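Local coordinates for uncharacterized DUF3829-like protein (Bacteroides thetaiotaomicron, PDB 3RH3) that is of unknown function but folds as an all-helical, DUF3829-like protein and is probably made as a lipoprotein, at residues 126-140 with 175-187. Residues are numbered along the deposited sequence; the frame is centred on the assembly and turned at random.
With EDO (1,2-ethanediol), chain E; EDO (1,2-ethanediol), chain D.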
loop_
_atom_site.group_PDB
_atom_site.type_symbol
_atom_site.label_atom_id
_atom_site.label_comp_id
_atom_site.label_asym_id
_atom_site.label_seq_id
_atom_site.Cartn_x
_atom_site.Cartn_y
_atom_site.Cartn_z
ATOM N N TYR A 126 -2.680 14.742 12.157
ATOM C CA TYR A 126 -2.507 13.348 12.585
ATOM C C TYR A 126 -3.710 12.513 12.129
ATOM O O TYR A 126 -3.535 11.443 11.542
ATOM C CB TYR A 126 -2.372 13.238 14.112
ATOM C CG TYR A 126 -1.032 13.586 14.711
ATOM C CD1 TYR A 126 0.155 13.146 14.124
ATOM C CD2 TYR A 126 -0.951 14.237 15.938
ATOM C CE1 TYR A 126 1.392 13.405 14.714
ATOM C CE2 TYR A 126 0.277 14.483 16.548
ATOM C CZ TYR A 126 1.444 14.080 15.923
ATOM O OH TYR A 126 2.637 14.356 16.515
ATOM N N LYS A 127 -4.936 13.021 12.386
ATOM C CA LYS A 127 -6.183 12.371 11.979
ATOM C C LYS A 127 -6.281 12.284 10.437
ATOM O O LYS A 127 -6.631 11.227 9.902
ATOM C CB LYS A 127 -7.390 13.123 12.556
ATOM N N LEU A 128 -5.915 13.365 9.729
ATOM C CA LEU A 128 -5.980 13.394 8.260
ATOM C C LEU A 128 -4.999 12.416 7.610
ATOM O O LEU A 128 -5.351 11.806 6.604
ATOM C CB LEU A 128 -5.769 14.804 7.701
ATOM C CG LEU A 128 -6.928 15.787 7.947
ATOM C CD1 LEU A 128 -6.468 17.209 7.780
ATOM C CD2 LEU A 128 -8.118 15.502 7.042
ATOM N N SER A 129 -3.794 12.233 8.203
ATOM C CA SER A 129 -2.790 11.312 7.668
ATOM C C SER A 129 -3.290 9.862 7.705
ATOM O O SER A 129 -2.995 9.100 6.800
ATOM C CB SER A 129 -1.474 11.444 8.431
ATOM O OG SER A 129 -1.586 11.088 9.798
ATOM N N VAL A 130 -4.072 9.504 8.735
ATOM C CA VAL A 130 -4.640 8.163 8.885
ATOM C C VAL A 130 -5.742 7.984 7.838
ATOM O O VAL A 130 -5.760 6.971 7.138
ATOM C CB VAL A 130 -5.126 7.902 10.337
ATOM C CG1 VAL A 130 -5.844 6.560 10.450
ATOM C CG2 VAL A 130 -3.948 7.945 11.302
ATOM N N GLU A 131 -6.611 9.000 7.692
ATOM C CA GLU A 131 -7.690 9.029 6.686
ATOM C C GLU A 131 -7.112 8.830 5.277
ATOM O O GLU A 131 -7.596 7.969 4.541
ATOM C CB GLU A 131 -8.480 10.341 6.763
ATOM C CG GLU A 131 -9.380 10.439 7.982
ATOM C CD GLU A 131 -10.439 11.520 7.909
ATOM O OE1 GLU A 131 -11.318 11.437 7.021
ATOM O OE2 GLU A 131 -10.417 12.429 8.769
ATOM N N LEU A 132 -6.016 9.545 4.954
ATOM C CA LEU A 132 -5.333 9.434 3.658
ATOM C C LEU A 132 -4.817 8.001 3.420
ATOM O O LEU A 132 -4.944 7.465 2.312
ATOM C CB LEU A 132 -4.183 10.447 3.593
ATOM C CG LEU A 132 -3.493 10.636 2.246
ATOM C CD1 LEU A 132 -4.390 11.355 1.261
ATOM C CD2 LEU A 132 -2.315 11.521 2.400
ATOM N N SER A 133 -4.256 7.393 4.473
ATOM C CA SER A 133 -3.733 6.043 4.456
ATOM C C SER A 133 -4.861 5.019 4.261
ATOM O O SER A 133 -4.691 4.078 3.492
ATOM C CB SER A 133 -2.953 5.772 5.739
ATOM O OG SER A 133 -2.265 4.545 5.605
ATOM N N GLU A 134 -6.008 5.218 4.946
ATOM C CA GLU A 134 -7.191 4.371 4.845
ATOM C C GLU A 134 -7.780 4.414 3.437
ATOM O O GLU A 134 -8.087 3.353 2.898
ATOM C CB GLU A 134 -8.259 4.762 5.898
ATOM C CG GLU A 134 -7.902 4.247 7.286
ATOM C CD GLU A 134 -8.701 4.719 8.492
ATOM O OE1 GLU A 134 -9.318 5.811 8.433
ATOM O OE2 GLU A 134 -8.655 4.012 9.526
ATOM N N TYR A 135 -7.916 5.609 2.826
ATOM C CA TYR A 135 -8.443 5.754 1.466
ATOM C C TYR A 135 -7.591 4.967 0.459
ATOM O O TYR A 135 -8.142 4.229 -0.372
ATOM C CB TYR A 135 -8.551 7.222 1.057
ATOM C CG TYR A 135 -9.775 7.904 1.619
ATOM C CD1 TYR A 135 -11.050 7.388 1.398
ATOM C CD2 TYR A 135 -9.669 9.104 2.313
ATOM C CE1 TYR A 135 -12.186 8.025 1.896
ATOM C CE2 TYR A 135 -10.797 9.757 2.805
ATOM C CZ TYR A 135 -12.054 9.209 2.606
ATOM O OH TYR A 135 -13.157 9.873 3.098
ATOM N N LYS A 136 -6.254 5.108 0.581
ATOM C CA LYS A 136 -5.297 4.407 -0.248
ATOM C C LYS A 136 -5.484 2.893 -0.072
ATOM O O LYS A 136 -5.517 2.162 -1.065
ATOM C CB LYS A 136 -3.874 4.858 0.116
ATOM C CG LYS A 136 -2.789 4.318 -0.812
ATOM C CD LYS A 136 -1.416 4.955 -0.566
ATOM C CE LYS A 136 -0.807 4.599 0.762
ATOM N NZ LYS A 136 0.622 5.009 0.866
ATOM N N GLN A 137 -5.658 2.427 1.184
ATOM C CA GLN A 137 -5.876 1.023 1.480
ATOM C C GLN A 137 -7.188 0.527 0.881
ATOM O O GLN A 137 -7.215 -0.557 0.303
ATOM C CB GLN A 137 -5.855 0.773 2.996
ATOM C CG GLN A 137 -5.864 -0.720 3.374
ATOM C CD GLN A 137 -4.689 -1.451 2.770
ATOM O OE1 GLN A 137 -3.555 -0.984 2.828
ATOM N NE2 GLN A 137 -4.946 -2.559 2.077
ATOM N N VAL A 138 -8.274 1.301 1.019
ATOM C CA VAL A 138 -9.578 0.935 0.447
ATOM C C VAL A 138 -9.431 0.786 -1.108
ATOM O O VAL A 138 -9.905 -0.210 -1.649
ATOM C CB VAL A 138 -10.717 1.913 0.851
ATOM C CG1 VAL A 138 -12.018 1.593 0.114
ATOM C CG2 VAL A 138 -10.950 1.899 2.370
ATOM N N ILE A 139 -8.680 1.683 -1.780
ATOM C CA ILE A 139 -8.487 1.613 -3.244
ATOM C C ILE A 139 -7.767 0.321 -3.611
ATOM O O ILE A 139 -8.206 -0.359 -4.537
ATOM C CB ILE A 139 -7.777 2.869 -3.828
ATOM C CG1 ILE A 139 -8.651 4.135 -3.626
ATOM C CG2 ILE A 139 -7.396 2.692 -5.321
ATOM C CD1 ILE A 139 -7.842 5.439 -3.565
ATOM N N PHE A 140 -6.690 -0.041 -2.858
ATOM C CA PHE A 140 -5.967 -1.275 -3.119
ATOM C C PHE A 140 -6.849 -2.485 -2.807
ATOM O O PHE A 140 -6.824 -3.433 -3.581
ATOM C CB PHE A 140 -4.604 -1.328 -2.396
ATOM C CG PHE A 140 -3.555 -0.448 -3.057
ATOM C CD1 PHE A 140 -3.165 -0.668 -4.379
ATOM C CD2 PHE A 140 -2.962 0.604 -2.358
ATOM C CE1 PHE A 140 -2.213 0.168 -5.002
ATOM C CE2 PHE A 140 -2.000 1.427 -2.971
ATOM C CZ PHE A 140 -1.633 1.205 -4.291
ATOM N N GLN A 175 2.526 -4.872 1.118
ATOM C CA GLN A 175 2.221 -3.463 0.870
ATOM C C GLN A 175 1.118 -2.986 1.852
ATOM O O GLN A 175 1.251 -1.897 2.416
ATOM C CB GLN A 175 1.802 -3.285 -0.592
ATOM C CG GLN A 175 1.282 -1.894 -0.940
ATOM C CD GLN A 175 0.927 -1.774 -2.398
ATOM O OE1 GLN A 175 1.618 -1.112 -3.164
ATOM N NE2 GLN A 175 -0.141 -2.426 -2.822
ATOM N N SER A 176 0.059 -3.802 2.068
ATOM C CA SER A 176 -1.002 -3.470 3.048
ATOM C C SER A 176 -0.419 -3.368 4.481
ATOM O O SER A 176 -0.739 -2.422 5.214
ATOM C CB SER A 176 -2.122 -4.511 3.030
ATOM O OG SER A 176 -2.810 -4.482 1.793
ATOM N N ILE A 177 0.469 -4.312 4.848
ATOM C CA ILE A 177 1.099 -4.298 6.188
ATOM C C ILE A 177 1.942 -3.017 6.364
ATOM O O ILE A 177 1.877 -2.377 7.433
ATOM C CB ILE A 177 1.934 -5.578 6.457
ATOM C CG1 ILE A 177 1.026 -6.823 6.432
ATOM C CG2 ILE A 177 2.655 -5.489 7.807
ATOM C CD1 ILE A 177 1.732 -8.132 6.212
HETATM N N MSE A 178 2.724 -2.643 5.310
HETATM C CA MSE A 178 3.576 -1.453 5.363
HETATM C C MSE A 178 2.716 -0.206 5.480
HETATM O O MSE A 178 3.043 0.681 6.265
HETATM C CB MSE A 178 4.512 -1.390 4.151
HETATM C CG MSE A 178 5.698 -2.371 4.302
HETATM SE SE MSE A 178 6.916 -1.758 5.700
HETATM C CE MSE A 178 7.926 -0.579 4.611
ATOM N N ASN A 179 1.595 -0.173 4.759
ATOM C CA ASN A 179 0.644 0.936 4.830
ATOM C C ASN A 179 0.075 1.090 6.247
ATOM O O ASN A 179 -0.004 2.211 6.751
ATOM C CB ASN A 179 -0.494 0.755 3.823
ATOM C CG ASN A 179 -1.401 1.956 3.722
ATOM O OD1 ASN A 179 -0.964 3.103 3.676
ATOM N ND2 ASN A 179 -2.684 1.730 3.762
ATOM N N LEU A 180 -0.279 -0.027 6.889
ATOM C CA LEU A 180 -0.801 -0.024 8.255
ATOM C C LEU A 180 0.265 0.387 9.254
ATOM O O LEU A 180 -0.028 1.108 10.212
ATOM C CB LEU A 180 -1.381 -1.397 8.630
ATOM C CG LEU A 180 -2.688 -1.757 7.887
ATOM C CD1 LEU A 180 -2.943 -3.267 7.907
ATOM C CD2 LEU A 180 -3.874 -0.939 8.408
ATOM N N TYR A 181 1.518 -0.053 9.021
ATOM C CA TYR A 181 2.618 0.306 9.885
ATOM C C TYR A 181 2.984 1.797 9.734
ATOM O O TYR A 181 3.216 2.458 10.751
ATOM C CB TYR A 181 3.838 -0.578 9.607
ATOM C CG TYR A 181 5.003 -0.201 10.488
ATOM C CD1 TYR A 181 5.056 -0.610 11.822
ATOM C CD2 TYR A 181 6.004 0.652 10.025
ATOM C CE1 TYR A 181 6.040 -0.140 12.680
ATOM C CE2 TYR A 181 7.030 1.079 10.862
ATOM C CZ TYR A 181 7.060 0.657 12.183
ATOM O OH TYR A 181 8.040 1.132 13.017
ATOM N N SER A 182 3.034 2.306 8.485
ATOM C CA SER A 182 3.456 3.662 8.093
ATOM C C SER A 182 2.673 4.837 8.738
ATOM O O SER A 182 2.957 5.984 8.429
ATOM C CB SER A 182 3.353 3.803 6.575
ATOM O OG SER A 182 2.061 4.167 6.098
ATOM N N ARG A 183 1.670 4.564 9.549
ATOM C CA ARG A 183 0.819 5.582 10.138
ATOM C C ARG A 183 1.462 6.134 11.399
ATOM O O ARG A 183 1.243 5.633 12.506
ATOM C CB ARG A 183 -0.584 5.018 10.417
ATOM C CG ARG A 183 -1.268 4.521 9.166
ATOM C CD ARG A 183 -2.512 3.735 9.453
ATOM N NE ARG A 183 -3.053 3.270 8.185
ATOM C CZ ARG A 183 -4.265 2.773 8.001
ATOM N NH1 ARG A 183 -5.105 2.657 9.024
ATOM N NH2 ARG A 183 -4.656 2.402 6.790
ATOM N N LYS A 184 2.295 7.146 11.208
ATOM C CA LYS A 184 2.981 7.868 12.266
ATOM C C LYS A 184 1.941 8.393 13.253
ATOM O O LYS A 184 0.920 8.927 12.837
ATOM C CB LYS A 184 3.801 8.991 11.633
ATOM C CG LYS A 184 4.521 9.902 12.579
ATOM C CD LYS A 184 5.542 10.718 11.808
ATOM C CE LYS A 184 5.966 11.925 12.597
ATOM N NZ LYS A 184 6.756 11.552 13.794
ATOM N N HIS A 185 2.171 8.139 14.558
ATOM C CA HIS A 185 1.297 8.495 15.683
ATOM C C HIS A 185 0.052 7.585 15.774
ATOM O O HIS A 185 -0.805 7.823 16.629
ATOM C CB HIS A 185 0.874 9.962 15.612
ATOM C CG HIS A 185 0.622 10.590 16.942
ATOM N ND1 HIS A 185 1.661 10.964 17.770
ATOM C CD2 HIS A 185 -0.551 10.942 17.520
ATOM C CE1 HIS A 185 1.091 11.518 18.831
ATOM N NE2 HIS A 185 -0.240 11.533 18.722
ATOM N N ALA A 186 -0.035 6.520 14.942
ATOM C CA ALA A 186 -1.226 5.670 14.926
ATOM C C ALA A 186 -0.983 4.298 14.286
ATOM O O ALA A 186 -1.862 3.774 13.612
ATOM C CB ALA A 186 -2.348 6.389 14.177
HETATM N N MSE A 187 0.177 3.697 14.522
HETATM C CA MSE A 187 0.505 2.351 14.016
HETATM C C MSE A 187 -0.620 1.363 14.421
HETATM O O MSE A 187 -0.955 1.242 15.591
HETATM C CB MSE A 187 1.853 1.910 14.582
HETATM C CG MSE A 187 2.378 0.664 13.906
HETATM SE SE MSE A 187 3.478 -0.312 15.093
HETATM C CE MSE A 187 2.064 -0.924 16.326
HETATM C C1 EDO E . -0.002 8.558 4.338
HETATM O O1 EDO E . -0.914 9.086 5.313
HETATM C C2 EDO E . -0.684 7.610 3.354
HETATM O O2 EDO E . -0.201 6.273 3.567
HETATM C C1 EDO D . 5.765 9.565 16.319
HETATM O O1 EDO D . 4.557 10.325 16.141
HETATM C C2 EDO D . 5.779 8.294 15.465
HETATM O O2 EDO D . 4.822 7.273 15.846
HETATM O O HOH W 1 -0.356 8.827 10.264
#
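Ser-133 and Asn-179 face each other where helix 126-140 runs antiparallel to helix 175-181, at 169° with axes 10.1 Å apart. Residues 182-186 leave the second helix but stay beside the first, with a type II beta turn from Arg-183 to Ala-186. Asn-179 has CG anti to its N (chi1 -172°), which sends the amide across to the neighbouring helix. Its ND2 gives a nearly straight bond to Ser-133 O (3.1 Å), on the face opposite Gln-137 N, and a second to an in-plane lone pair of Gln-137 OE1 (3.0 Å). Ser-133 OG donates to Asn-179 OD1 (2.7 Å) from above the carbonyl plane, and accepts from Arg-183 NE. Gln-137 NE2 reaches Ser-176 OG at 2.9 Å and also hydrogen-bonds Asp-141 OD1. A leucine in place of Asn-179 would probably leave Gln-137 OE1 without its donor, Ser-133 OG without its acceptor and Ser-133 O with one donor fewer. Beyond the helix end, His-185 lies flat on Tyr-126, ring centroids 3.8 Å apart and planes at 2°. Val-130 CG2 packs on Ala-186 CB nearby. At the other end, Gln-175 NE2 sits over the Phe-140 ring. An antiparallel helix pair with a polar centre joins helix 115-154 to helix 161-181 in this all-alpha fold.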